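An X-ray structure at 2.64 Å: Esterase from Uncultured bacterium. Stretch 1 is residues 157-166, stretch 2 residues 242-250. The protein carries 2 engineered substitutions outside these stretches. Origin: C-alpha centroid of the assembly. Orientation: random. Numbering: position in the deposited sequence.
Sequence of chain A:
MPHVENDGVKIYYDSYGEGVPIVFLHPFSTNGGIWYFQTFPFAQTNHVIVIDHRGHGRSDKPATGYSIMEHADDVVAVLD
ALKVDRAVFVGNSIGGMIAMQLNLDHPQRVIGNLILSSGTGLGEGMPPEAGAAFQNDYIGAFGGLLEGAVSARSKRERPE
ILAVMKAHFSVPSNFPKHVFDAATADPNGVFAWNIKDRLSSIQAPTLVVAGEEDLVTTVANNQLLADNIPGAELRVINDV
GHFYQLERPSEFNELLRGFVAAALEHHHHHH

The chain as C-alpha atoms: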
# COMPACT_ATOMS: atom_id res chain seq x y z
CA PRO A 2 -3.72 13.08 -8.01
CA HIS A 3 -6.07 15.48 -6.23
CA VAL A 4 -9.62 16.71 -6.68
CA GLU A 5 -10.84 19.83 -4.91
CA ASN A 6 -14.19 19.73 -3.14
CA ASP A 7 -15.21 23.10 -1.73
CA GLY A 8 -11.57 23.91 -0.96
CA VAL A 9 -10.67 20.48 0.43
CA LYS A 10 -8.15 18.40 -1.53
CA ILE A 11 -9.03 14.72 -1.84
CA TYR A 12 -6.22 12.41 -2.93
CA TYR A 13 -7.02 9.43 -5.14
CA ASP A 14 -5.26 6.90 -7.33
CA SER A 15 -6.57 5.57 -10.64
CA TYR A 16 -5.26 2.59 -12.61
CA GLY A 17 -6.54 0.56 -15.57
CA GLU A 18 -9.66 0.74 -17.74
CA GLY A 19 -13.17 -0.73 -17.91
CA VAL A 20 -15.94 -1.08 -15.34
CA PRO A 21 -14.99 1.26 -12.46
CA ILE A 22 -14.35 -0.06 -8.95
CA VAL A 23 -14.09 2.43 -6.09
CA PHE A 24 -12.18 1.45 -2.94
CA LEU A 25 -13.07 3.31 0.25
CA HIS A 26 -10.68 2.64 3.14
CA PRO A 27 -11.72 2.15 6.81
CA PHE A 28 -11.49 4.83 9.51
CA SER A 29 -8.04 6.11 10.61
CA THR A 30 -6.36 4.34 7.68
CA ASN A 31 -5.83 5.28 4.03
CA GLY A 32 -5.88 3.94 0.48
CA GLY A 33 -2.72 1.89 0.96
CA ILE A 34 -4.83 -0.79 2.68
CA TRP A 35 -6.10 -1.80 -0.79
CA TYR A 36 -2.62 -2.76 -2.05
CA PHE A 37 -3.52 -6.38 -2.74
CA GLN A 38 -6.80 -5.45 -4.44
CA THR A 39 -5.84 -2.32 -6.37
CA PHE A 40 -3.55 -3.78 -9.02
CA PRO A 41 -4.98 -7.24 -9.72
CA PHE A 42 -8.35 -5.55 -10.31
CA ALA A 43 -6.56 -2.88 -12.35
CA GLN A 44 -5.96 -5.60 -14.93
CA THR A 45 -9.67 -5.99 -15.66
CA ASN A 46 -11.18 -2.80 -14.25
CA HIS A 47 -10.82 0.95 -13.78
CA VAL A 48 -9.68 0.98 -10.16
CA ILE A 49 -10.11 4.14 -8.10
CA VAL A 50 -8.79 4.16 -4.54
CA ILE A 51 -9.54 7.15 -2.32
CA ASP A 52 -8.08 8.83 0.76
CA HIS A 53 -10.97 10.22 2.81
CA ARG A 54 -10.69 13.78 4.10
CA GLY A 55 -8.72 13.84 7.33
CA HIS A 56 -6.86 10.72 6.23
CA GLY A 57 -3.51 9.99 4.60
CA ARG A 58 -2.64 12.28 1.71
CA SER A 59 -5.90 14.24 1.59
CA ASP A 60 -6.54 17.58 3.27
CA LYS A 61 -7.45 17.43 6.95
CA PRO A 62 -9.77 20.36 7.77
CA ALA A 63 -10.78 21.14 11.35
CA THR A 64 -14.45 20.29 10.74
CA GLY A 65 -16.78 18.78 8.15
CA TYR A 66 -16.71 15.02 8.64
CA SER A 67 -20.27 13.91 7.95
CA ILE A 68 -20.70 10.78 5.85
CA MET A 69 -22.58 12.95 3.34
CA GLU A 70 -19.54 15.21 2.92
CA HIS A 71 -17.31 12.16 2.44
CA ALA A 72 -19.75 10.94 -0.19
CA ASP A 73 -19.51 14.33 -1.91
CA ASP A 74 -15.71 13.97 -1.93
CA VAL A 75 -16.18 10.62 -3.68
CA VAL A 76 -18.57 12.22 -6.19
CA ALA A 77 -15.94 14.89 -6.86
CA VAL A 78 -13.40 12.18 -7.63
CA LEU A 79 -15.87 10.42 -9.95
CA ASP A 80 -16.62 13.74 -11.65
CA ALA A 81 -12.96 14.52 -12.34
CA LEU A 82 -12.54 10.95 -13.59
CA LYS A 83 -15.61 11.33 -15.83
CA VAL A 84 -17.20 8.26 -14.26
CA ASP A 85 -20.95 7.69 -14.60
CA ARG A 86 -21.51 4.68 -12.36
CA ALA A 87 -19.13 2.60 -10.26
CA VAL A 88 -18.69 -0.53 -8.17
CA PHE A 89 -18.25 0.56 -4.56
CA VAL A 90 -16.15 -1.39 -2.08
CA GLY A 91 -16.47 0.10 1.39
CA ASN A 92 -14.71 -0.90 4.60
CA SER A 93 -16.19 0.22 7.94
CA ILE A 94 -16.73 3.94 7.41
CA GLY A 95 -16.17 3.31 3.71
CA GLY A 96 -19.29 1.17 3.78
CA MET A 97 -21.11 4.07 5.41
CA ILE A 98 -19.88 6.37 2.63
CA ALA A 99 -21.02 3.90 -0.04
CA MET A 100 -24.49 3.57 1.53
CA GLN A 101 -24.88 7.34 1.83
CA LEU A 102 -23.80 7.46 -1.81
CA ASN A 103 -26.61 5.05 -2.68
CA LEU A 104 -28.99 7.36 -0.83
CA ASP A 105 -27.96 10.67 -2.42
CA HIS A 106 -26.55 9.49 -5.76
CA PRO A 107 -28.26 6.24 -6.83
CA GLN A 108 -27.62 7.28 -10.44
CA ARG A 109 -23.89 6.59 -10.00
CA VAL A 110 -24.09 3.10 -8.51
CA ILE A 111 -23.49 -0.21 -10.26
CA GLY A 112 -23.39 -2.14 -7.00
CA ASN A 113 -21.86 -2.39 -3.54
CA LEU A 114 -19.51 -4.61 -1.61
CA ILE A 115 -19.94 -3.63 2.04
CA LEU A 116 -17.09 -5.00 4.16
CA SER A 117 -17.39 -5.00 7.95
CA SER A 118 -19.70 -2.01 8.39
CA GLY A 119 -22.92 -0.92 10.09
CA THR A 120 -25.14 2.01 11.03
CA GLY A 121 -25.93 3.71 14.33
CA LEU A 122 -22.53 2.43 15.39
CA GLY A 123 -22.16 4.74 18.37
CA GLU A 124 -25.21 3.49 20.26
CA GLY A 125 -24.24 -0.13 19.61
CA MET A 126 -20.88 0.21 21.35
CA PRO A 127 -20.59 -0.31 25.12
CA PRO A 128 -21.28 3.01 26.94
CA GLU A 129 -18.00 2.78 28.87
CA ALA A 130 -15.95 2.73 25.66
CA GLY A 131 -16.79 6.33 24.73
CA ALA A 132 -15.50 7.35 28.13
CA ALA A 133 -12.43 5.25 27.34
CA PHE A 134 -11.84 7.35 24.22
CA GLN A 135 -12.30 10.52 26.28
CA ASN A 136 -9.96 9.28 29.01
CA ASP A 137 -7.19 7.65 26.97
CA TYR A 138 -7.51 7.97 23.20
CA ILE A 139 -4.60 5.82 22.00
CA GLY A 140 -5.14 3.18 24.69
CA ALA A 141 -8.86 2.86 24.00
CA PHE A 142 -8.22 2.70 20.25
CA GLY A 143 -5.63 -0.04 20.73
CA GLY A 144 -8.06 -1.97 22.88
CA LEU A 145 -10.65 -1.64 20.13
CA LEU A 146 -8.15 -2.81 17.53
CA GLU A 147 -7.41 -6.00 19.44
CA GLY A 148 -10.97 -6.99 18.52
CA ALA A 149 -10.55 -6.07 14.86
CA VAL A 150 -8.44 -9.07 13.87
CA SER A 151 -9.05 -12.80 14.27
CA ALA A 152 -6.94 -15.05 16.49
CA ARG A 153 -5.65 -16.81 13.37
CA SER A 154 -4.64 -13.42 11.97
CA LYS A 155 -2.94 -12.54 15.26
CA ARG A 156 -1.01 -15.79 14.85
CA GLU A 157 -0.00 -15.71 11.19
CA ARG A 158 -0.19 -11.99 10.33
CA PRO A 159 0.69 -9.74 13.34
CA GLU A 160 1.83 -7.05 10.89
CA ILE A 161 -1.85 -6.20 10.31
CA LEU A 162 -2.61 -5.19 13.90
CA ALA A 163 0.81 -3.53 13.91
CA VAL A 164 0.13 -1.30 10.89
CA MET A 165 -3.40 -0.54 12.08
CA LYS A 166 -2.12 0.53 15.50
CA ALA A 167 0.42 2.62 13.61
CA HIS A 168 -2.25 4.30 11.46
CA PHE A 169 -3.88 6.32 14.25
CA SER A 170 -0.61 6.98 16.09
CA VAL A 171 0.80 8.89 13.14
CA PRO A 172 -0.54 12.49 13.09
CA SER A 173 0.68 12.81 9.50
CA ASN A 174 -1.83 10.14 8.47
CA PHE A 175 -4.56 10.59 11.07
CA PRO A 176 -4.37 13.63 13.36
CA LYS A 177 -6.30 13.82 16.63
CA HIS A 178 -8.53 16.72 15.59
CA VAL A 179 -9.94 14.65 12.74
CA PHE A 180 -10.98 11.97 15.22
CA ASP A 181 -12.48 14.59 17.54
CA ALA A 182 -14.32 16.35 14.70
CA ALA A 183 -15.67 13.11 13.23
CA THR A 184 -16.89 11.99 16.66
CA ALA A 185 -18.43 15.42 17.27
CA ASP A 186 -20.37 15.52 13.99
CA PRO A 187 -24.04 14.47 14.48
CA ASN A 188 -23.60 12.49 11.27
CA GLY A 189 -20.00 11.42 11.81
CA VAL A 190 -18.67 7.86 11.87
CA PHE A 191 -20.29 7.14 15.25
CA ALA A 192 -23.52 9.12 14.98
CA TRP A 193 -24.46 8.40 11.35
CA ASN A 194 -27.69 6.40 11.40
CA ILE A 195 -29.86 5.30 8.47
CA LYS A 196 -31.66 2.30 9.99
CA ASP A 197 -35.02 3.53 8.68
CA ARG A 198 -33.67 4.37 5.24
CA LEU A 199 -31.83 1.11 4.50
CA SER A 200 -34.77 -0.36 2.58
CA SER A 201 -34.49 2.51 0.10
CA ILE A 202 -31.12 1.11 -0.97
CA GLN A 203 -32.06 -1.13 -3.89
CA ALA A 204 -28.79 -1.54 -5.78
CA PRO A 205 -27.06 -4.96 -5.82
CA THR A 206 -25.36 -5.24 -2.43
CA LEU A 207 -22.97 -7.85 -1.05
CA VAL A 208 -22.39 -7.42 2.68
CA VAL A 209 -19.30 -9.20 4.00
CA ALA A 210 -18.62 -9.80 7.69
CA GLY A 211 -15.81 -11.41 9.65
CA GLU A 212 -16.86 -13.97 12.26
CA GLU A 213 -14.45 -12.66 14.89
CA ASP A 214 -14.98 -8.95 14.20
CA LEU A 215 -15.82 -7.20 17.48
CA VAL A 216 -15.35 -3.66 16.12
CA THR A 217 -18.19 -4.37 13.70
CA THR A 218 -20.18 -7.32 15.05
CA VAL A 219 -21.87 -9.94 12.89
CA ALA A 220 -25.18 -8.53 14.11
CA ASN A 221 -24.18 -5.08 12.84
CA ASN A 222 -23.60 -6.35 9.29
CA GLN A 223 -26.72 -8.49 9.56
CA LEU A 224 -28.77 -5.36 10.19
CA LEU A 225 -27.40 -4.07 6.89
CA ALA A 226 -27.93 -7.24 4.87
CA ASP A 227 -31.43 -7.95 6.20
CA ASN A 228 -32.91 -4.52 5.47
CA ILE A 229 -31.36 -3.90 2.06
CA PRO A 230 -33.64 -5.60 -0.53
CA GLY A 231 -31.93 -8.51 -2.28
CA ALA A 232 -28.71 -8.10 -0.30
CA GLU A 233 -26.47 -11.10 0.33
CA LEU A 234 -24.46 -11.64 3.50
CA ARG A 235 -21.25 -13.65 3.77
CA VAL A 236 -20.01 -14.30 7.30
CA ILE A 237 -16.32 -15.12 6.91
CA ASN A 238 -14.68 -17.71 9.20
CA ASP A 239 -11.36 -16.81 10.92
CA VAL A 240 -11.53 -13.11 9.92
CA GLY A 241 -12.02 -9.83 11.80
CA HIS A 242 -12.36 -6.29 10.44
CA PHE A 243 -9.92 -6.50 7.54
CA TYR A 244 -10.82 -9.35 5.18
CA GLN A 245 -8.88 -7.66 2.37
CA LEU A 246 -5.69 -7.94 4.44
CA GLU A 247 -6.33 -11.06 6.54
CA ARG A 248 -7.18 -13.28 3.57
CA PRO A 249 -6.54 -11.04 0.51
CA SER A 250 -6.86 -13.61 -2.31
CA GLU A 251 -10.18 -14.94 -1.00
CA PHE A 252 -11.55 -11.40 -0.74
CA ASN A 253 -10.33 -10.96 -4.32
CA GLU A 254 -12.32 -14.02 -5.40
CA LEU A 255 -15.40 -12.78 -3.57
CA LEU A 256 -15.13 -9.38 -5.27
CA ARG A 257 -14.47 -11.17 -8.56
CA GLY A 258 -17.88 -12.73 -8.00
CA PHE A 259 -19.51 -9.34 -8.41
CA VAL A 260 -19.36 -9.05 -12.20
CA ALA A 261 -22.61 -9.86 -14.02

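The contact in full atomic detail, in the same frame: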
# COMPACT_ATOMS: atom_id res chain seq x y z
N GLU A 157 -0.75 -15.64 12.44
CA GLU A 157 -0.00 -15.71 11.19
C GLU A 157 0.36 -14.35 10.60
O GLU A 157 1.37 -14.22 9.91
CB GLU A 157 -0.80 -16.52 10.16
CG GLU A 157 -1.04 -17.97 10.56
CD GLU A 157 -1.79 -18.77 9.51
OE1 GLU A 157 -2.21 -18.17 8.50
OE2 GLU A 157 -1.95 -19.99 9.70
N ARG A 158 -0.44 -13.32 10.88
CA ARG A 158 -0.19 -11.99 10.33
C ARG A 158 -0.30 -10.87 11.38
O ARG A 158 -1.25 -10.09 11.36
CB ARG A 158 -1.15 -11.68 9.18
CG ARG A 158 -1.27 -12.79 8.14
CD ARG A 158 -1.99 -12.31 6.89
NE ARG A 158 -2.27 -13.40 5.96
CZ ARG A 158 -2.16 -13.31 4.64
NH1 ARG A 158 -1.77 -12.17 4.08
NH2 ARG A 158 -2.43 -14.35 3.87
N PRO A 159 0.68 -10.79 12.30
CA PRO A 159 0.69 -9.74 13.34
C PRO A 159 0.94 -8.34 12.77
O PRO A 159 0.60 -7.32 13.39
CB PRO A 159 1.85 -10.17 14.25
CG PRO A 159 2.74 -10.99 13.38
CD PRO A 159 1.82 -11.71 12.44
N GLU A 160 1.52 -8.30 11.57
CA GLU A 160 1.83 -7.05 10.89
C GLU A 160 0.57 -6.22 10.61
O GLU A 160 0.65 -5.00 10.45
CB GLU A 160 2.57 -7.32 9.59
CG GLU A 160 1.76 -8.08 8.54
CD GLU A 160 2.00 -9.58 8.59
OE1 GLU A 160 2.61 -10.06 9.57
OE2 GLU A 160 1.59 -10.27 7.64
N ILE A 161 -0.58 -6.88 10.55
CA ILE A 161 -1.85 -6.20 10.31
C ILE A 161 -2.23 -5.32 11.50
O ILE A 161 -2.43 -4.11 11.36
CB ILE A 161 -2.98 -7.21 10.03
CG1 ILE A 161 -2.69 -8.00 8.76
CG2 ILE A 161 -4.32 -6.49 9.92
CD1 ILE A 161 -3.75 -9.03 8.42
N LEU A 162 -2.32 -5.93 12.68
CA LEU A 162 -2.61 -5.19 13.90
C LEU A 162 -1.53 -4.15 14.16
O LEU A 162 -1.82 -3.06 14.66
CB LEU A 162 -2.72 -6.14 15.10
CG LEU A 162 -3.08 -5.47 16.43
CD1 LEU A 162 -4.38 -4.69 16.29
CD2 LEU A 162 -3.19 -6.50 17.54
N ALA A 163 -0.29 -4.49 13.80
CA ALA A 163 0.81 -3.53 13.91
C ALA A 163 0.56 -2.26 13.08
O ALA A 163 0.60 -1.15 13.61
CB ALA A 163 2.12 -4.18 13.48
N VAL A 164 0.30 -2.44 11.79
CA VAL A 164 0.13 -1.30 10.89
C VAL A 164 -1.14 -0.52 11.22
O VAL A 164 -1.20 0.69 11.02
CB VAL A 164 0.11 -1.75 9.40
CG1 VAL A 164 -1.19 -2.46 9.05
CG2 VAL A 164 0.32 -0.55 8.49
N MET A 165 -2.15 -1.21 11.75
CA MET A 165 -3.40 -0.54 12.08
C MET A 165 -3.24 0.28 13.36
O MET A 165 -3.82 1.36 13.49
CB MET A 165 -4.54 -1.54 12.23
CG MET A 165 -5.78 -1.14 11.46
SD MET A 165 -5.46 -0.97 9.69
CE MET A 165 -5.15 -2.68 9.24
N LYS A 166 -2.45 -0.23 14.30
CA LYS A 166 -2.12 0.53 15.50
C LYS A 166 -1.23 1.71 15.15
O LYS A 166 -1.23 2.73 15.83
CB LYS A 166 -1.45 -0.36 16.55
CG LYS A 166 -2.43 -1.07 17.47
CD LYS A 166 -1.71 -1.76 18.62
CE LYS A 166 -2.69 -2.46 19.55
NZ LYS A 166 -2.01 -3.12 20.69
N HIS A 242 -11.89 -7.51 11.09
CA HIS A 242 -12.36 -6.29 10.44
C HIS A 242 -11.77 -6.09 9.04
O HIS A 242 -12.31 -5.34 8.23
CB HIS A 242 -12.02 -5.07 11.31
CG HIS A 242 -12.93 -3.90 11.10
ND1 HIS A 242 -14.30 -3.98 11.28
CD2 HIS A 242 -12.67 -2.62 10.74
CE1 HIS A 242 -14.83 -2.80 11.04
NE2 HIS A 242 -13.87 -1.96 10.71
N PHE A 243 -10.66 -6.77 8.77
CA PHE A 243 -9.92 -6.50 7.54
C PHE A 243 -9.74 -7.74 6.67
O PHE A 243 -8.63 -8.25 6.53
CB PHE A 243 -8.55 -5.90 7.88
CG PHE A 243 -8.61 -4.82 8.92
CD1 PHE A 243 -8.97 -3.53 8.58
CD2 PHE A 243 -8.32 -5.10 10.25
CE1 PHE A 243 -9.03 -2.53 9.53
CE2 PHE A 243 -8.37 -4.11 11.21
CZ PHE A 243 -8.73 -2.82 10.85
N TYR A 244 -10.83 -8.20 6.07
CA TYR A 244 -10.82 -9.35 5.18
C TYR A 244 -9.84 -9.16 4.02
O TYR A 244 -9.20 -10.12 3.57
CB TYR A 244 -12.23 -9.62 4.64
CG TYR A 244 -12.42 -10.95 3.95
CD1 TYR A 244 -11.53 -12.00 4.17
CD2 TYR A 244 -13.48 -11.16 3.08
CE1 TYR A 244 -11.71 -13.22 3.54
CE2 TYR A 244 -13.66 -12.38 2.45
CZ TYR A 244 -12.77 -13.40 2.68
OH TYR A 244 -12.95 -14.61 2.05
N GLN A 245 -9.72 -7.93 3.53
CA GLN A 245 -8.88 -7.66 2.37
C GLN A 245 -7.39 -7.78 2.71
O GLN A 245 -6.55 -7.88 1.82
CB GLN A 245 -9.17 -6.26 1.81
CG GLN A 245 -8.55 -5.11 2.58
CD GLN A 245 -9.44 -4.62 3.71
OE1 GLN A 245 -9.86 -5.39 4.57
NE2 GLN A 245 -9.73 -3.32 3.70
N LEU A 246 -7.07 -7.78 4.00
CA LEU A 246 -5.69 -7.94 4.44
C LEU A 246 -5.45 -9.30 5.10
O LEU A 246 -4.38 -9.88 4.97
CB LEU A 246 -5.30 -6.83 5.42
CG LEU A 246 -4.89 -5.49 4.80
CD1 LEU A 246 -4.42 -4.53 5.89
CD2 LEU A 246 -3.80 -5.70 3.76
N GLU A 247 -6.46 -9.80 5.82
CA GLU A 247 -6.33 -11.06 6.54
C GLU A 247 -6.29 -12.25 5.59
O GLU A 247 -5.47 -13.16 5.75
CB GLU A 247 -7.47 -11.21 7.55
CG GLU A 247 -7.42 -10.18 8.68
CD GLU A 247 -8.51 -10.39 9.71
OE1 GLU A 247 -9.33 -9.46 9.91
OE2 GLU A 247 -8.54 -11.47 10.34
N ARG A 248 -7.19 -12.26 4.61
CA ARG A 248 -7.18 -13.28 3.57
C ARG A 248 -7.42 -12.64 2.20
O ARG A 248 -8.48 -12.82 1.61
CB ARG A 248 -8.24 -14.36 3.84
CG ARG A 248 -8.15 -15.00 5.22
CD ARG A 248 -9.06 -16.21 5.34
NE ARG A 248 -8.59 -17.32 4.52
CZ ARG A 248 -7.66 -18.19 4.90
NH1 ARG A 248 -7.08 -18.07 6.08
NH2 ARG A 248 -7.30 -19.17 4.09
N PRO A 249 -6.42 -11.90 1.70
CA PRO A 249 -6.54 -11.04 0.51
C PRO A 249 -7.04 -11.74 -0.75
O PRO A 249 -7.94 -11.21 -1.41
CB PRO A 249 -5.11 -10.54 0.30
CG PRO A 249 -4.48 -10.61 1.65
CD PRO A 249 -5.06 -11.84 2.27
N SER A 250 -6.48 -12.90 -1.09
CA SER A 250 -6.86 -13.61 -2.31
C SER A 250 -8.32 -14.06 -2.29
O SER A 250 -9.00 -13.99 -3.31
CB SER A 250 -5.94 -14.81 -2.53
OG SER A 250 -4.66 -14.41 -2.97

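Residues 157-166 and 242-250 lie far apart in sequence but pack side by side, burying 361 Å² between them, both sides summed. In the first stretch a helix runs through Lys-166 and continues beyond it. The second contains a short helix, 244-247, a break at Arg-248, and the start of another helix at Pro-249. The backbones approach most closely where Ile-161 faces Leu-246, with their CA atoms 7.2 Å apart, and where the CA atoms of Arg-158 and Glu-247 are 7.3 Å apart. Ile-161 and Met-165, four residues apart on the helix, direct their CA-to-CB bonds toward the second stretch, as does Arg-158, which precedes the helix; Leu-162 points away.

No hydrogen bond joins the two stretches; the backbone bonds within each are helical in pattern. In the first, the amides of Ala-163, Val-164, Met-165 and Lys-166 bond to carbonyls four residues earlier, among them Met-165 N to Ile-161 O at 2.9 Å. In the second, Phe-243 occupies the N-cap position, and its carbonyl oxygen O accepts from Glu-247 N at 2.8 Å and from Leu-246 N at 3.0 Å. The side chain of Glu-247 turns back on the same turn, its OE1 accepting a hydrogen bond from Phe-243 N at 3.2 Å. This links the amide just before the helix to the side chain of the helix's last residue.

The apolar contact centres on Ile-161 and Met-165. Ile-161, with its chi1 m and chi2 t, extends CD1 into the short helix, where it lies 4.0 Å from Leu-246 CB and 3.9 Å from Glu-247 CG. The second of these contacts uses the aliphatic part of the glutamate; its carboxylate is engaged separately, with OE1 accepting from Phe-243 N. The other branch of the isoleucine, CG2, reaches the Phe-243 ring at CD2, 4.2 Å away. Met-165 makes the more intimate contact with this ring: its CG is 3.4 Å from Phe-243 CZ, and the chain then folds so that CE sits over the ring face, 3.8 Å from the centroid and 5° off the normal. Such a placement directs a weakly polarised methyl group at the pi cloud. The sulfur SD follows at 4.3 Å from the Phe-243 ring centroid, in an oblique position. The same methyl, CE, also touches Leu-246 CD1 at 3.9 Å, so it is shared between an aromatic and an aliphatic neighbour.

Arg-158 supplies the polar edge of the contact. Its extended side chain brings NE to 3.2 Å from Glu-247 O, but the oxygen lies over a face of the guanidinium and the angle is too poor for a hydrogen bond. Pro-249 CD packs over a face as well, 3.8 Å from Arg-158 NH1. The terminal nitrogens have hydrogen-bonding partners elsewhere in the structure; toward this stretch the cationic group lies near carbonyl oxygens without a hydrogen bond.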